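Local coordinates for nucleoprotein (Human coronavirus NL63, PDB 5N4K), which probably packages the positive-strand viral RNA genome into a helical ribonucleocapsid as the full-length protein, its N-terminal RNA-binding domain being the part present here, at residues R45-P48 with R49-P53; I139-P142 with P143-V147. One frame throughout, in Å; residues are numbered along the deposited sequence.

Contact 1 (R45-P48 with R49-P53). With SO4 (sulfate ion), chain J; SO4 (sulfate ion), chain G.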
# COMPACT_ATOMS: atom_id res chain seq x y z
N ARG A 45 0.46 -5.33 17.29
CA ARG A 45 0.66 -5.63 18.71
C ARG A 45 1.40 -4.53 19.43
O ARG A 45 1.10 -4.20 20.59
CB ARG A 45 1.42 -6.97 18.82
CG ARG A 45 0.59 -8.14 19.36
CD ARG A 45 1.13 -8.59 20.73
NE ARG A 45 2.01 -9.76 20.61
CZ ARG A 45 3.04 -10.06 21.41
NH1 ARG A 45 3.40 -9.28 22.41
NH2 ARG A 45 3.74 -11.15 21.14
N VAL A 46 2.36 -3.90 18.78
CA VAL A 46 3.20 -2.99 19.42
C VAL A 46 2.81 -1.54 19.38
O VAL A 46 3.24 -0.71 20.17
CB VAL A 46 4.71 -3.14 19.11
CG1 VAL A 46 5.19 -4.56 19.55
CG2 VAL A 46 5.02 -2.83 17.71
N ILE A 47 2.01 -1.15 18.37
CA ILE A 47 1.67 0.21 18.23
C ILE A 47 0.50 0.54 19.14
O ILE A 47 -0.59 -0.08 19.00
CB ILE A 47 1.26 0.50 16.74
CG1 ILE A 47 2.47 0.35 15.83
CG2 ILE A 47 0.53 1.84 16.61
CD1 ILE A 47 2.17 0.34 14.34
N PRO A 48 0.66 1.44 20.13
CA PRO A 48 -0.45 1.75 21.07
C PRO A 48 -1.69 2.28 20.35
O PRO A 48 -1.60 2.93 19.31
CB PRO A 48 0.13 2.80 22.00
CG PRO A 48 1.61 2.52 21.91
CD PRO A 48 1.88 2.19 20.50
N ARG A 49 -2.87 2.05 20.99
CA ARG A 49 -4.16 2.45 20.48
C ARG A 49 -4.23 3.88 20.12
O ARG A 49 -5.05 4.26 19.27
CB ARG A 49 -5.23 2.13 21.52
CG ARG A 49 -5.21 3.05 22.76
CD ARG A 49 -6.17 2.79 23.86
NE ARG A 49 -5.95 3.77 24.89
CZ ARG A 49 -6.47 4.96 24.94
NH1 ARG A 49 -7.40 5.32 24.08
NH2 ARG A 49 -6.08 5.81 25.87
N ASN A 50 -3.46 4.76 20.80
CA ASN A 50 -3.59 6.16 20.69
C ASN A 50 -2.30 6.83 20.17
O ASN A 50 -2.10 8.03 20.39
CB ASN A 50 -3.97 6.82 22.04
CG ASN A 50 -3.00 6.42 23.13
OD1 ASN A 50 -2.26 5.47 23.10
ND2 ASN A 50 -3.17 7.19 24.26
N LEU A 51 -1.54 6.10 19.36
CA LEU A 51 -0.25 6.63 18.82
C LEU A 51 -0.57 7.45 17.59
O LEU A 51 -0.33 7.02 16.43
CB LEU A 51 0.68 5.51 18.56
CG LEU A 51 2.14 6.02 18.24
CD1 LEU A 51 2.82 6.49 19.53
CD2 LEU A 51 2.99 4.98 17.59
N VAL A 52 -1.02 8.68 17.80
CA VAL A 52 -1.33 9.65 16.77
C VAL A 52 -0.30 10.80 16.81
O VAL A 52 -0.22 11.47 17.86
CB VAL A 52 -2.77 10.25 16.89
CG1 VAL A 52 -3.06 11.14 15.75
CG2 VAL A 52 -3.84 9.15 17.02
N PRO A 53 0.41 11.07 15.70
CA PRO A 53 1.33 12.23 15.72
C PRO A 53 0.62 13.47 16.05
O PRO A 53 -0.51 13.71 15.71
CB PRO A 53 1.85 12.30 14.29
CG PRO A 53 1.71 10.95 13.77
CD PRO A 53 0.47 10.33 14.44
S SO4 J . -5.72 9.28 24.98
O1 SO4 J . -4.41 8.73 25.33
O2 SO4 J . -6.10 10.25 26.02
O3 SO4 J . -6.80 8.26 24.84
O4 SO4 J . -5.72 9.71 23.67
S SO4 G . -3.43 1.01 26.35
O1 SO4 G . -3.04 0.40 27.64
O2 SO4 G . -4.01 2.40 26.50
O3 SO4 G . -2.30 1.15 25.33
O4 SO4 G . -4.19 0.01 25.65
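A type I beta turn from Pro48 to Leu51, just past the short helix 43-46 of the RNA-binding domain, brings the Pro48 ring up against the Leu51 side chain. Leu51 N closes the turn on Pro48 O at 3.2 Å, with an N-H...O angle of 149°. On the inner side, Pro48 CD sits 4.0 Å from Leu51 CB. A chi1 of -170° turns CG of Leu51 away from its own N and places Leu51 CD2 4.1 Å from Ile47 CG2, the two side chains crossing at about a right angle. Both reach Leu145 of strand 145-147, and Ile47 also packs on Val109 and Val111.

The outer corner of the turn is polar. The Arg49 chain runs extended from CG to NE and carries its guanidinium between two sulfates. Arg49 NE donates to O2 of sulfate G, in the guanidinium plane, at 2.9 Å. Arg49 NH2 bonds O3 of sulfate J at 2.8 Å, and Arg49 NH1 adds a weak bond to that same oxygen. Asn50 CG lies over one face of the Arg49 guanidinium, 4.1 Å above its plane and toward the rim. The sulfates probably come from the crystallisation liquor, and the exact position of sulfate J is doubtful because it comes implausibly close to Asn50 ND2. Arg49 can nonetheless hold oxyanions here, consistent with, though no proof of, phosphate contacts in RNA binding.

Contact 2 (I139-P142 with P143-V147)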
# COMPACT_ATOMS: atom_id res chain seq x y z
N ILE A 139 2.70 10.18 24.35
CA ILE A 139 3.03 8.98 25.04
C ILE A 139 4.46 8.56 24.66
O ILE A 139 4.94 8.95 23.61
CB ILE A 139 2.06 7.80 24.79
CG1 ILE A 139 1.93 7.51 23.31
CG2 ILE A 139 0.66 8.12 25.26
CD1 ILE A 139 1.26 6.15 23.03
N ALA A 140 5.10 7.77 25.49
CA ALA A 140 6.39 7.15 25.20
C ALA A 140 6.21 6.19 24.04
O ALA A 140 5.20 5.53 23.95
CB ALA A 140 6.94 6.41 26.41
N LEU A 141 7.20 6.09 23.18
CA LEU A 141 7.25 4.97 22.23
C LEU A 141 7.59 3.74 22.91
O LEU A 141 8.55 3.70 23.73
CB LEU A 141 8.30 5.19 21.16
CG LEU A 141 7.94 6.16 20.07
CD1 LEU A 141 9.05 6.41 19.07
CD2 LEU A 141 6.70 5.84 19.29
N PRO A 142 6.89 2.64 22.67
CA PRO A 142 7.35 1.34 23.10
C PRO A 142 8.73 0.98 22.60
O PRO A 142 9.16 1.51 21.59
CB PRO A 142 6.25 0.39 22.53
CG PRO A 142 5.04 1.29 22.30
CD PRO A 142 5.65 2.55 21.82
N PRO A 143 9.38 -0.00 23.28
CA PRO A 143 10.77 -0.31 22.94
C PRO A 143 10.97 -0.76 21.50
O PRO A 143 12.03 -0.55 20.90
CB PRO A 143 11.10 -1.43 23.91
CG PRO A 143 10.24 -1.25 25.02
CD PRO A 143 8.92 -0.74 24.48
N GLU A 144 9.94 -1.34 20.89
CA GLU A 144 10.05 -1.88 19.51
C GLU A 144 9.87 -0.85 18.41
O GLU A 144 10.06 -1.20 17.26
CB GLU A 144 8.98 -2.94 19.34
CG GLU A 144 9.03 -4.12 20.30
CD GLU A 144 8.31 -3.89 21.64
OE1 GLU A 144 7.79 -2.76 21.97
OE2 GLU A 144 8.38 -4.92 22.39
N LEU A 145 9.54 0.37 18.75
CA LEU A 145 9.30 1.44 17.80
C LEU A 145 10.38 2.57 17.90
O LEU A 145 10.75 2.96 19.01
CB LEU A 145 7.92 2.12 18.00
CG LEU A 145 6.75 1.19 17.74
CD1 LEU A 145 5.50 2.03 17.93
CD2 LEU A 145 6.76 0.66 16.34
N SER A 146 10.86 3.01 16.75
CA SER A 146 11.76 4.19 16.71
C SER A 146 11.52 5.02 15.51
O SER A 146 11.01 4.54 14.48
CB SER A 146 13.22 3.66 16.73
OG SER A 146 13.54 2.94 15.60
N VAL A 147 11.78 6.30 15.62
CA VAL A 147 11.58 7.16 14.48
C VAL A 147 12.73 6.96 13.49
O VAL A 147 13.91 6.83 13.88
CB VAL A 147 11.50 8.62 14.85
CG1 VAL A 147 11.39 9.47 13.60
CG2 VAL A 147 10.38 8.88 15.83
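Leu141 and Leu145 cross at about a right angle where a type I beta turn, Pro142 to Leu145, leads into strand 145-147, an outermost strand of the antiparallel sheet within this chain. Leu141 CD2 rests 4.1 Å from Leu145 CB. The other methyl, Leu141 CD1, lies 3.8 Å from Leu145 O and reaches along the strand to within 4.3 Å of Val147 CG2.

Pro142 meets Leu145 differently: the two side chains lie side by side and point the same way, Pro142 CD being 3.9 Å from Leu145 CD1. With its CG anti to the carbonyl carbon (chi1 -64°), Leu145 sends CD1 alongside the ring, and the side chain also packs on Val37 and Val46 in a buried position. The Pro142 and Pro143 rings follow one another directly, and their close approach is set by the peptide link that joins them.

Glu144 bends back at chi2 (85°), which brings Glu144 OE1 to 3.6 Å from Pro142 CB; its OE2 makes a salt bridge with Lys41, tying the turn to the loop before helix 43-46. Beyond the turn, Ser146 pairs through its backbone with Leu36 of strand 35-37. The turn itself is closed by Leu145 N, which donates to Pro142 O at 3.1 Å in a fairly straight bond of 165°.

Contacts 1 and 2 are two type I turns, far apart in sequence, packed against each other with their centres about 9 Å apart. Each starts with a proline, and these meet: Pro48 CG lies 3.7 Å from Pro142 CG, which also stands 3.4 Å from Val46 O. Ile139 extends the junction, its CD1 lying 3.7 Å from Pro48 CB and 3.6 Å from Asn50 OD1. Leu145 of contact 2 links the two further by packing on contact 1. The sulfates are bound by contact 1, whose Arg49 also pairs through its backbone with Ala112; contact 2 lies beside the turn that carries them.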